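Local atomic coordinates of acidocalcisomal pyrophosphatase (Trypanosoma brucei brucei, PDB entry 5C5V), a protein that probably hydrolyses inorganic diphosphate to phosphate with the help of magnesium ions. Residues 109-113 with 172-178; 104-108 with 185-189; 127-131 with 330-334; 154-160 with 194-200. One frame throughout, in Å; residues are numbered along the deposited sequence.

Contact 1. Residues 109-113 with 172-178; sequences YRVLY and ESFNPIK
R110-L112 run antiparallel to P176-K178. V111 lies opposite I177 in a hydrogen-bonded pair, CA to CA 4.8 Å. V111 N donates to I177 O at 2.8 Å, and I177 N donates to V111 O at 3.0 Å. R110 CA adds a CA-H...O contact to I177 O at 3.3 Å. E172 to N175 form a type II beta turn, closed by N175 N to E172 O at 2.9 Å. A single bridge thus joins two three-stranded antiparallel sheets, through strands 110-117 and 177-182. Charged ends meet beside it. R110 is m at chi1 and chi2 and forms a two-pronged salt bridge: NE to E172 OE1 3.0 Å, NH2 to E172 OE2 2.9 Å. R110 NH1 turns back to Y109 O at 2.8 Å and also bonds P107 O. K178 NZ makes a long salt bridge to E172 OE2, 4.0 Å. Apolar contacts are V111 CB to I177 CB, 3.8 Å, and L112 CD1 to P176 CB, 4.3 Å. One water links Y113 N and F174 O, 3.0 Å from each.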
# COMPACT_ATOMS: atom_id res chain seq x y z
N TYR A 109 -14.31 7.56 -35.16
CA TYR A 109 -13.56 6.74 -34.22
C TYR A 109 -14.41 5.65 -33.56
O TYR A 109 -15.50 5.91 -33.08
CB TYR A 109 -12.94 7.63 -33.16
CG TYR A 109 -12.03 6.91 -32.20
CD1 TYR A 109 -10.78 6.44 -32.60
CD2 TYR A 109 -12.40 6.72 -30.87
CE1 TYR A 109 -9.94 5.80 -31.72
CE2 TYR A 109 -11.56 6.08 -29.97
CZ TYR A 109 -10.33 5.62 -30.40
OH TYR A 109 -9.50 4.97 -29.51
N ARG A 110 -13.88 4.43 -33.56
CA ARG A 110 -14.54 3.29 -32.91
C ARG A 110 -13.51 2.43 -32.19
O ARG A 110 -12.36 2.31 -32.64
CB ARG A 110 -15.30 2.43 -33.94
CG ARG A 110 -16.55 3.08 -34.54
CD ARG A 110 -17.63 3.27 -33.49
NE ARG A 110 -18.86 3.82 -34.07
CZ ARG A 110 -19.00 5.08 -34.47
NH1 ARG A 110 -17.98 5.93 -34.36
NH2 ARG A 110 -20.15 5.49 -34.99
N VAL A 111 -13.91 1.86 -31.06
CA VAL A 111 -13.10 0.84 -30.41
C VAL A 111 -13.83 -0.49 -30.50
O VAL A 111 -14.89 -0.67 -29.91
CB VAL A 111 -12.82 1.17 -28.94
CG1 VAL A 111 -11.92 0.10 -28.36
CG2 VAL A 111 -12.19 2.56 -28.80
N LEU A 112 -13.25 -1.42 -31.26
CA LEU A 112 -13.86 -2.71 -31.52
C LEU A 112 -13.25 -3.79 -30.64
O LEU A 112 -12.07 -3.73 -30.31
CB LEU A 112 -13.71 -3.10 -33.00
CG LEU A 112 -14.56 -2.32 -34.00
CD1 LEU A 112 -14.19 -0.86 -33.96
CD2 LEU A 112 -14.42 -2.90 -35.42
N TYR A 113 -14.08 -4.78 -30.29
CA TYR A 113 -13.67 -5.90 -29.46
C TYR A 113 -13.75 -7.22 -30.20
O TYR A 113 -14.67 -7.46 -30.99
CB TYR A 113 -14.52 -5.96 -28.20
CG TYR A 113 -14.28 -4.80 -27.25
CD1 TYR A 113 -13.55 -4.97 -26.07
CD2 TYR A 113 -14.79 -3.54 -27.53
CE1 TYR A 113 -13.33 -3.89 -25.20
CE2 TYR A 113 -14.58 -2.48 -26.69
CZ TYR A 113 -13.86 -2.66 -25.52
OH TYR A 113 -13.67 -1.59 -24.70
N GLU A 172 -25.36 0.18 -32.21
CA GLU A 172 -24.63 -0.41 -33.33
C GLU A 172 -24.28 -1.87 -33.09
O GLU A 172 -24.04 -2.28 -31.95
CB GLU A 172 -23.35 0.37 -33.62
CG GLU A 172 -23.59 1.85 -33.90
CD GLU A 172 -22.31 2.64 -34.07
OE1 GLU A 172 -21.23 2.02 -34.25
OE2 GLU A 172 -22.37 3.88 -34.02
N SER A 173 -24.26 -2.65 -34.17
CA SER A 173 -23.86 -4.06 -34.10
C SER A 173 -22.49 -4.23 -33.46
O SER A 173 -21.54 -3.54 -33.84
CB SER A 173 -23.82 -4.69 -35.50
OG SER A 173 -25.09 -4.64 -36.11
N PHE A 174 -22.41 -5.16 -32.52
CA PHE A 174 -21.18 -5.48 -31.80
C PHE A 174 -20.82 -4.37 -30.79
O PHE A 174 -19.82 -4.46 -30.10
CB PHE A 174 -20.02 -5.74 -32.79
CG PHE A 174 -20.22 -6.98 -33.66
CD1 PHE A 174 -20.11 -8.25 -33.13
CD2 PHE A 174 -20.52 -6.85 -35.01
CE1 PHE A 174 -20.31 -9.40 -33.94
CE2 PHE A 174 -20.72 -7.98 -35.83
CZ PHE A 174 -20.62 -9.25 -35.30
N ASN A 175 -21.67 -3.34 -30.72
CA ASN A 175 -21.62 -2.30 -29.69
C ASN A 175 -20.21 -1.77 -29.43
O ASN A 175 -19.74 -1.77 -28.29
CB ASN A 175 -22.23 -2.84 -28.40
CG ASN A 175 -23.55 -3.52 -28.63
OD1 ASN A 175 -23.67 -4.72 -28.44
ND2 ASN A 175 -24.54 -2.76 -29.06
N PRO A 176 -19.53 -1.33 -30.48
CA PRO A 176 -18.21 -0.75 -30.29
C PRO A 176 -18.29 0.50 -29.42
O PRO A 176 -19.36 1.09 -29.26
CB PRO A 176 -17.77 -0.41 -31.71
CG PRO A 176 -19.05 -0.22 -32.46
CD PRO A 176 -19.96 -1.26 -31.89
N ILE A 177 -17.16 0.90 -28.85
CA ILE A 177 -17.13 2.17 -28.15
C ILE A 177 -16.96 3.31 -29.14
O ILE A 177 -16.15 3.24 -30.07
CB ILE A 177 -16.03 2.21 -27.11
CG1 ILE A 177 -16.48 1.41 -25.89
CG2 ILE A 177 -15.74 3.64 -26.72
CD1 ILE A 177 -15.38 1.17 -24.87
N LYS A 178 -17.76 4.34 -28.96
CA LYS A 178 -17.65 5.54 -29.77
C LYS A 178 -17.72 6.79 -28.89
O LYS A 178 -18.00 6.71 -27.68
CB LYS A 178 -18.76 5.58 -30.82
CG LYS A 178 -20.13 5.89 -30.25
CD LYS A 178 -21.17 5.91 -31.36
CE LYS A 178 -22.48 6.53 -30.90
NZ LYS A 178 -23.18 7.22 -32.03
O HOH W 1 -16.97 -4.70 -30.98

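Contact 2. Residues 104-108 with 185-189; sequences MYTPS and VPRFY. With 2PN (imidodiphosphoric acid), chain C.
Segment 185-189 starts in strand 185-186 and runs on as extended chain past the loop 104-108. P186 CA lies 6.2 Å from P107 CA, and the P186 CB points toward the loop. P186 CG lies 3.5 Å from Y105 O and 4.0 Å from P107 CD. The loop bends at Y105, which has positive phi (77/5). R187 points elsewhere, into the ligand pocket. Its chi1 to chi3 are all t, so the side chain is extended. R187 NH1 donates to O1 of imidodiphosphoric acid (2PN) at 2.9 Å, and R187 NH2 donates to O3 of 2PN at 2.8 Å. R187 also forms a salt bridge with D180. F188, chi1 m, returns to the loop side. F188 CZ is 3.8 Å from Y105 CD1, with Y105 also m. The two rings meet obliquely, centroids 5.9 Å apart and planes at 37°. Y189 leaves the contact. Alternation along the extended chain therefore puts P186 and F188 against the loop and R187 on the ligand. The contact lies at the surface. The loop joins strands 94-101 and 110-117, and Q179 of strand 177-182 touches Y105, P186 and F188.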
# COMPACT_ATOMS: atom_id res chain seq x y z
N MET A 104 -9.28 9.35 -33.76
CA MET A 104 -9.76 9.69 -32.42
C MET A 104 -10.23 11.13 -32.33
O MET A 104 -9.62 12.03 -32.90
CB MET A 104 -8.68 9.43 -31.38
CG MET A 104 -9.23 9.39 -29.95
SD MET A 104 -7.97 8.84 -28.79
CE MET A 104 -8.87 8.86 -27.24
N TYR A 105 -11.33 11.33 -31.60
CA TYR A 105 -11.95 12.65 -31.39
C TYR A 105 -12.74 13.14 -32.59
O TYR A 105 -13.25 14.27 -32.57
CB TYR A 105 -10.89 13.69 -31.01
CG TYR A 105 -10.09 13.30 -29.80
CD1 TYR A 105 -10.71 12.91 -28.62
CD2 TYR A 105 -8.70 13.32 -29.83
CE1 TYR A 105 -9.97 12.55 -27.50
CE2 TYR A 105 -7.95 12.96 -28.72
CZ TYR A 105 -8.59 12.58 -27.57
OH TYR A 105 -7.85 12.22 -26.47
N THR A 106 -12.86 12.31 -33.62
CA THR A 106 -13.78 12.59 -34.72
C THR A 106 -14.90 11.58 -34.64
O THR A 106 -14.78 10.59 -33.92
CB THR A 106 -13.10 12.53 -36.09
OG1 THR A 106 -12.86 11.16 -36.45
CG2 THR A 106 -11.78 13.28 -36.06
N PRO A 107 -15.99 11.81 -35.38
CA PRO A 107 -17.15 10.93 -35.29
C PRO A 107 -16.92 9.52 -35.81
O PRO A 107 -17.75 8.64 -35.57
CB PRO A 107 -18.20 11.65 -36.15
CG PRO A 107 -17.74 13.07 -36.22
CD PRO A 107 -16.24 12.99 -36.22
N SER A 108 -15.82 9.31 -36.53
CA SER A 108 -15.58 8.01 -37.17
C SER A 108 -14.91 7.03 -36.22
O SER A 108 -14.92 5.82 -36.44
CB SER A 108 -14.74 8.18 -38.43
OG SER A 108 -13.43 8.63 -38.11
N VAL A 185 -21.50 17.88 -32.69
CA VAL A 185 -20.07 17.61 -32.60
C VAL A 185 -19.75 16.51 -31.58
O VAL A 185 -20.54 16.25 -30.68
CB VAL A 185 -19.29 18.88 -32.22
CG1 VAL A 185 -19.50 19.95 -33.27
CG2 VAL A 185 -19.74 19.39 -30.86
N PRO A 186 -18.58 15.86 -31.72
CA PRO A 186 -18.15 14.90 -30.69
C PRO A 186 -18.14 15.54 -29.30
O PRO A 186 -17.62 16.64 -29.14
CB PRO A 186 -16.74 14.50 -31.15
CG PRO A 186 -16.77 14.70 -32.63
CD PRO A 186 -17.64 15.91 -32.86
N ARG A 187 -18.73 14.87 -28.31
CA ARG A 187 -18.99 15.47 -27.00
C ARG A 187 -17.79 15.44 -26.04
O ARG A 187 -17.18 14.39 -25.81
CB ARG A 187 -20.19 14.77 -26.36
CG ARG A 187 -20.50 15.16 -24.93
CD ARG A 187 -21.62 14.28 -24.38
NE ARG A 187 -21.97 14.57 -22.99
CZ ARG A 187 -22.65 13.75 -22.19
NH1 ARG A 187 -23.05 12.56 -22.63
NH2 ARG A 187 -22.93 14.12 -20.95
N PHE A 188 -17.46 16.60 -25.50
CA PHE A 188 -16.51 16.71 -24.39
C PHE A 188 -17.24 17.31 -23.20
O PHE A 188 -18.07 18.19 -23.38
CB PHE A 188 -15.31 17.58 -24.75
CG PHE A 188 -14.45 17.03 -25.85
CD1 PHE A 188 -13.28 16.33 -25.56
CD2 PHE A 188 -14.81 17.20 -27.18
CE1 PHE A 188 -12.50 15.82 -26.57
CE2 PHE A 188 -14.02 16.69 -28.19
CZ PHE A 188 -12.87 16.00 -27.89
N TYR A 189 -16.95 16.82 -22.00
CA TYR A 189 -17.50 17.45 -20.81
C TYR A 189 -17.13 18.92 -20.76
O TYR A 189 -15.96 19.27 -20.87
CB TYR A 189 -17.00 16.77 -19.55
CG TYR A 189 -17.54 15.41 -19.28
CD1 TYR A 189 -18.89 15.12 -19.47
CD2 TYR A 189 -16.71 14.40 -18.81
CE1 TYR A 189 -19.38 13.87 -19.20
CE2 TYR A 189 -17.19 13.15 -18.54
CZ TYR A 189 -18.52 12.89 -18.74
OH TYR A 189 -19.01 11.64 -18.46
P1 2PN C . -24.60 10.91 -19.55
O1 2PN C . -24.78 10.88 -21.09
O2 2PN C . -26.00 10.89 -18.89
O3 2PN C . -23.74 12.15 -19.17
N1 2PN C . -23.73 9.60 -19.09
P2 2PN C . -24.28 8.06 -19.12
O4 2PN C . -24.85 7.69 -20.54
O5 2PN C . -25.41 7.98 -18.11
O6 2PN C . -23.20 7.13 -18.76

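Contact 3. Residues 127-131 with 330-334; sequences SPWHD and WHNLL
H130, W330 and W129 bury the most surface here and form an aromatic cluster. H130 and W129 sit on a short, weakly bonded helical turn at about 128-131. S127 is its N-cap: S127 OG accepts from H130 N at 3.1 Å and weakly from W129 N at 3.1 Å. S127 N also donates to D131 OD2 at 2.7 Å. W330 belongs to the long helix 316-336. The two segments come no nearer than 8.0 Å between CA atoms, H130 to L334, so side chains make the contact. H130 has chi1 m and W330 has chi1 t. W330 NE1 donates to H130 ND1 at 3.0 Å, nearly straight at 168°. These two rings meet rim to rim. H130 NE2 bonds G340 O, so both ring nitrogens are engaged. L334, chi1 t, lays CD1 over the face of the H130 ring in a CH-pi contact, 4.3 Å from the centroid. W129, chi1 t, meets W330 obliquely. The centroids of their five-membered rings are 5.2 Å apart, with planes at 52°. W129 CH2 packs on L333 CD2 at 3.7 Å, while W129 NE1 bonds T204 O. This is buried packing between the turn after strand 123-126 and the C-terminal part of helix 316-336. Beyond it, H331 on that helix meets F87 of a second subunit.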
# COMPACT_ATOMS: atom_id res chain seq x y z
N SER A 127 -19.29 -8.26 -28.65
CA SER A 127 -19.80 -7.04 -28.06
C SER A 127 -19.26 -6.86 -26.65
O SER A 127 -19.40 -7.75 -25.82
CB SER A 127 -21.32 -7.04 -28.03
OG SER A 127 -21.78 -6.00 -27.19
N PRO A 128 -18.64 -5.70 -26.36
CA PRO A 128 -18.16 -5.47 -24.99
C PRO A 128 -19.33 -5.50 -24.01
O PRO A 128 -19.18 -5.91 -22.87
CB PRO A 128 -17.56 -4.07 -25.07
CG PRO A 128 -18.29 -3.41 -26.18
CD PRO A 128 -18.49 -4.50 -27.20
N TRP A 129 -20.50 -5.09 -24.48
CA TRP A 129 -21.72 -5.12 -23.68
C TRP A 129 -22.22 -6.55 -23.42
O TRP A 129 -22.46 -6.93 -22.28
CB TRP A 129 -22.78 -4.30 -24.41
CG TRP A 129 -24.05 -4.08 -23.66
CD1 TRP A 129 -24.27 -4.28 -22.32
CD2 TRP A 129 -25.28 -3.59 -24.20
NE1 TRP A 129 -25.57 -3.95 -22.00
CE2 TRP A 129 -26.21 -3.53 -23.14
CE3 TRP A 129 -25.69 -3.21 -25.48
CZ2 TRP A 129 -27.53 -3.11 -23.33
CZ3 TRP A 129 -26.99 -2.79 -25.66
CH2 TRP A 129 -27.90 -2.74 -24.59
N HIS A 130 -22.37 -7.34 -24.48
CA HIS A 130 -23.02 -8.64 -24.30
C HIS A 130 -22.05 -9.77 -23.98
O HIS A 130 -22.42 -10.70 -23.30
CB HIS A 130 -23.84 -9.01 -25.53
CG HIS A 130 -24.81 -7.94 -25.93
ND1 HIS A 130 -25.71 -7.39 -25.05
CD2 HIS A 130 -25.00 -7.31 -27.12
CE1 HIS A 130 -26.42 -6.46 -25.67
NE2 HIS A 130 -26.01 -6.39 -26.92
N ASP A 131 -20.83 -9.69 -24.49
CA ASP A 131 -19.97 -10.86 -24.48
C ASP A 131 -18.90 -10.88 -23.39
O ASP A 131 -18.33 -11.94 -23.12
CB ASP A 131 -19.34 -11.02 -25.85
CG ASP A 131 -20.38 -11.31 -26.91
OD1 ASP A 131 -21.14 -12.28 -26.73
OD2 ASP A 131 -20.47 -10.54 -27.88
N TRP A 330 -31.03 -7.29 -18.42
CA TRP A 330 -30.20 -7.52 -19.60
C TRP A 330 -30.50 -8.91 -20.20
O TRP A 330 -30.51 -9.06 -21.40
CB TRP A 330 -28.71 -7.40 -19.27
CG TRP A 330 -27.81 -7.92 -20.38
CD1 TRP A 330 -27.40 -7.25 -21.50
CD2 TRP A 330 -27.25 -9.23 -20.48
NE1 TRP A 330 -26.62 -8.06 -22.28
CE2 TRP A 330 -26.50 -9.28 -21.68
CE3 TRP A 330 -27.28 -10.36 -19.66
CZ2 TRP A 330 -25.79 -10.41 -22.08
CZ3 TRP A 330 -26.57 -11.50 -20.08
CH2 TRP A 330 -25.84 -11.51 -21.27
N HIS A 331 -30.74 -9.91 -19.35
CA HIS A 331 -31.11 -11.25 -19.82
C HIS A 331 -32.41 -11.15 -20.59
O HIS A 331 -32.56 -11.77 -21.65
CB HIS A 331 -31.26 -12.25 -18.67
CG HIS A 331 -29.98 -12.90 -18.24
ND1 HIS A 331 -29.36 -13.89 -18.96
CD2 HIS A 331 -29.20 -12.70 -17.14
CE1 HIS A 331 -28.25 -14.27 -18.34
NE2 HIS A 331 -28.14 -13.56 -17.24
N ASN A 332 -33.36 -10.38 -20.06
CA ASN A 332 -34.65 -10.23 -20.72
C ASN A 332 -34.50 -9.50 -22.06
O ASN A 332 -35.19 -9.82 -23.03
CB ASN A 332 -35.65 -9.48 -19.83
CG ASN A 332 -37.06 -9.46 -20.42
OD1 ASN A 332 -37.50 -8.45 -20.98
ND2 ASN A 332 -37.77 -10.57 -20.30
N LEU A 333 -33.60 -8.53 -22.09
CA LEU A 333 -33.40 -7.76 -23.30
C LEU A 333 -32.79 -8.62 -24.42
O LEU A 333 -33.33 -8.68 -25.53
CB LEU A 333 -32.51 -6.56 -23.02
CG LEU A 333 -32.08 -5.74 -24.24
CD1 LEU A 333 -33.20 -4.81 -24.67
CD2 LEU A 333 -30.80 -4.97 -23.97
N LEU A 334 -31.67 -9.28 -24.11
CA LEU A 334 -30.90 -9.99 -25.12
C LEU A 334 -31.40 -11.40 -25.39
O LEU A 334 -31.64 -11.76 -26.54
CB LEU A 334 -29.41 -10.04 -24.73
CG LEU A 334 -28.49 -10.75 -25.74
CD1 LEU A 334 -28.49 -10.07 -27.10
CD2 LEU A 334 -27.07 -10.84 -25.21

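Contact 4. Residues 154-160 with 194-200; sequences FICEIPK and MMWNYGA. With 2PN (imidodiphosphoric acid), chain C.
This contact is an antiparallel strand pair with a classic beta bulge, in the central sheet of the pyrophosphatase domain beside the ligand pocket. The axes of strands 154-156 and 197-200 approach to 4.8 Å, with 119° between their N-to-C directions. I155 and A200 form a hydrogen-bonded pair: I155 N to A200 O 2.9 Å, A200 N to I155 O 3.0 Å. C156 and G199 follow as a non-hydrogen-bonded pair, CA to CA 4.4 Å. The register then slips by one. E157 N and I158 N both donate to Y198 O, at 2.9 and 2.8 Å, and Y198 N returns to I158 O at 2.8 Å. E157 has phi/psi of -95/-41, and the chain turns a corner there. G199 has phi/psi of -177/-140, and its CA lies 3.1 Å from I155 O in a CA-H...O contact. A CB on it would clash with that oxygen. I155, I158, Y198 and A200 share one face of the sheet; I158 CD1 packs on Y198 CD2 at 4.0 Å. N197 OD1 accepts from K160 N at 3.0 Å, and N197 ND2 bonds E227. K160 NZ reaches a water at 2.8 Å and also bonds G229 O. W196 meets W161 of a third subunit. Y198, chi1 t, projects into the pocket, where its OH donates to O6 of imidodiphosphoric acid (2PN) at 2.6 Å.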
# COMPACT_ATOMS: atom_id res chain seq x y z
N PHE A 154 -15.28 -4.34 -15.33
CA PHE A 154 -15.57 -2.93 -15.53
C PHE A 154 -15.01 -2.53 -16.88
O PHE A 154 -13.83 -2.74 -17.15
CB PHE A 154 -14.97 -2.09 -14.39
CG PHE A 154 -14.89 -0.59 -14.66
CD1 PHE A 154 -16.00 0.22 -14.51
CD2 PHE A 154 -13.69 0.00 -15.02
CE1 PHE A 154 -15.92 1.62 -14.73
CE2 PHE A 154 -13.60 1.39 -15.24
CZ PHE A 154 -14.71 2.20 -15.10
N ILE A 155 -15.86 -1.98 -17.73
CA ILE A 155 -15.39 -1.45 -19.00
C ILE A 155 -15.16 0.04 -18.88
O ILE A 155 -16.11 0.80 -18.67
CB ILE A 155 -16.38 -1.72 -20.13
CG1 ILE A 155 -16.66 -3.22 -20.23
CG2 ILE A 155 -15.85 -1.15 -21.45
CD1 ILE A 155 -17.91 -3.55 -21.02
N CYS A 156 -13.91 0.46 -18.98
CA CYS A 156 -13.61 1.88 -18.91
C CYS A 156 -13.89 2.57 -20.24
O CYS A 156 -13.28 2.27 -21.26
CB CYS A 156 -12.15 2.12 -18.52
SG CYS A 156 -11.71 3.88 -18.42
N GLU A 157 -14.83 3.51 -20.21
CA GLU A 157 -15.16 4.36 -21.35
C GLU A 157 -14.39 5.68 -21.27
O GLU A 157 -13.90 6.20 -22.27
CB GLU A 157 -16.67 4.62 -21.40
CG GLU A 157 -17.48 3.34 -21.57
CD GLU A 157 -18.98 3.50 -21.29
OE1 GLU A 157 -19.36 4.27 -20.37
OE2 GLU A 157 -19.78 2.82 -21.99
N ILE A 158 -14.30 6.23 -20.06
CA ILE A 158 -13.67 7.53 -19.85
C ILE A 158 -12.59 7.51 -18.78
O ILE A 158 -12.89 7.51 -17.58
CB ILE A 158 -14.72 8.58 -19.50
CG1 ILE A 158 -15.76 8.65 -20.62
CG2 ILE A 158 -14.06 9.96 -19.27
CD1 ILE A 158 -16.87 9.61 -20.34
N PRO A 159 -11.34 7.53 -19.21
CA PRO A 159 -10.26 7.41 -18.24
C PRO A 159 -10.18 8.60 -17.29
O PRO A 159 -10.62 9.71 -17.59
CB PRO A 159 -9.01 7.35 -19.12
CG PRO A 159 -9.51 6.87 -20.45
CD PRO A 159 -10.83 7.56 -20.58
N LYS A 160 -9.64 8.31 -16.12
CA LYS A 160 -9.28 9.29 -15.12
C LYS A 160 -8.60 10.50 -15.76
O LYS A 160 -7.71 10.35 -16.60
CB LYS A 160 -8.37 8.60 -14.10
CG LYS A 160 -8.16 9.29 -12.78
CD LYS A 160 -7.21 8.42 -11.96
CE LYS A 160 -7.03 8.94 -10.56
NZ LYS A 160 -8.24 8.66 -9.80
N MET A 194 -13.48 14.27 -15.93
CA MET A 194 -13.89 13.15 -15.11
C MET A 194 -12.67 12.79 -14.29
O MET A 194 -11.59 12.60 -14.84
CB MET A 194 -14.37 11.98 -16.00
CG MET A 194 -14.63 10.66 -15.28
SD MET A 194 -15.91 10.78 -14.02
CE MET A 194 -17.31 11.24 -15.04
N MET A 195 -12.83 12.71 -12.97
CA MET A 195 -11.68 12.65 -12.08
C MET A 195 -11.47 11.26 -11.52
O MET A 195 -10.63 11.05 -10.65
CB MET A 195 -11.87 13.67 -10.95
CG MET A 195 -12.11 15.05 -11.51
SD MET A 195 -12.29 16.38 -10.30
CE MET A 195 -13.82 15.88 -9.51
N TRP A 196 -12.25 10.31 -12.05
CA TRP A 196 -12.09 8.89 -11.77
C TRP A 196 -12.33 8.14 -13.07
O TRP A 196 -12.91 8.70 -14.00
CB TRP A 196 -13.06 8.43 -10.69
CG TRP A 196 -13.03 9.32 -9.49
CD1 TRP A 196 -12.26 9.17 -8.39
CD2 TRP A 196 -13.79 10.52 -9.30
NE1 TRP A 196 -12.49 10.20 -7.51
CE2 TRP A 196 -13.43 11.04 -8.04
CE3 TRP A 196 -14.75 11.19 -10.06
CZ2 TRP A 196 -13.99 12.21 -7.53
CZ3 TRP A 196 -15.31 12.36 -9.55
CH2 TRP A 196 -14.93 12.86 -8.30
N ASN A 197 -11.88 6.90 -13.14
CA ASN A 197 -12.19 6.07 -14.29
C ASN A 197 -13.68 5.86 -14.34
O ASN A 197 -14.27 5.37 -13.37
CB ASN A 197 -11.48 4.72 -14.22
CG ASN A 197 -9.98 4.86 -14.27
OD1 ASN A 197 -9.43 5.46 -15.19
ND2 ASN A 197 -9.31 4.29 -13.28
N TYR A 198 -14.28 6.21 -15.47
CA TYR A 198 -15.71 6.12 -15.64
C TYR A 198 -16.05 5.14 -16.78
O TYR A 198 -15.35 5.09 -17.78
CB TYR A 198 -16.29 7.50 -15.94
CG TYR A 198 -17.79 7.51 -16.08
CD1 TYR A 198 -18.62 7.54 -14.96
CD2 TYR A 198 -18.38 7.48 -17.34
CE1 TYR A 198 -20.00 7.56 -15.10
CE2 TYR A 198 -19.76 7.49 -17.48
CZ TYR A 198 -20.55 7.53 -16.36
OH TYR A 198 -21.91 7.55 -16.50
N GLY A 199 -17.11 4.37 -16.61
CA GLY A 199 -17.50 3.41 -17.62
C GLY A 199 -18.78 2.68 -17.29
O GLY A 199 -19.73 3.26 -16.78
N ALA A 200 -18.81 1.38 -17.59
CA ALA A 200 -20.04 0.63 -17.44
C ALA A 200 -19.78 -0.84 -17.12
O ALA A 200 -18.66 -1.34 -17.30
CB ALA A 200 -20.87 0.74 -18.71
P1 2PN C . -24.60 10.91 -19.55
O1 2PN C . -24.78 10.88 -21.09
O2 2PN C . -26.00 10.89 -18.89
O3 2PN C . -23.74 12.15 -19.17
N1 2PN C . -23.73 9.60 -19.09
P2 2PN C . -24.28 8.06 -19.12
O4 2PN C . -24.85 7.69 -20.54
O5 2PN C . -25.41 7.98 -18.11
O6 2PN C . -23.20 7.13 -18.76
O HOH W 2 -9.90 6.48 -10.40

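Overall arrangement
Contacts 2 and 4 both reach 2PN, through R187 and Y198. Y296 and K297 also hydrogen-bond it. The centres of contacts 2 and 4 are about 16 Å apart, and Y189 OH touches I158 CD1 at 3.5 Å. Contact 1 lies about 14 Å from contact 2, centre to centre. Y109 CD1 meets M104 CA at 3.4 Å, and strands 177-182 and 185-186 are neighbours in one sheet. Contact 1 also adjoins contact 3: N175 OD1 lies 2.6 Å from S127 OG, a probable hydrogen bond. I155 of contact 4 touches both, with I155 CG2 3.9 Å from Y113 OH and I155 CD1 3.3 Å from P128 O. Contacts 2 and 3 stay about 14 Å apart at their nearest atoms.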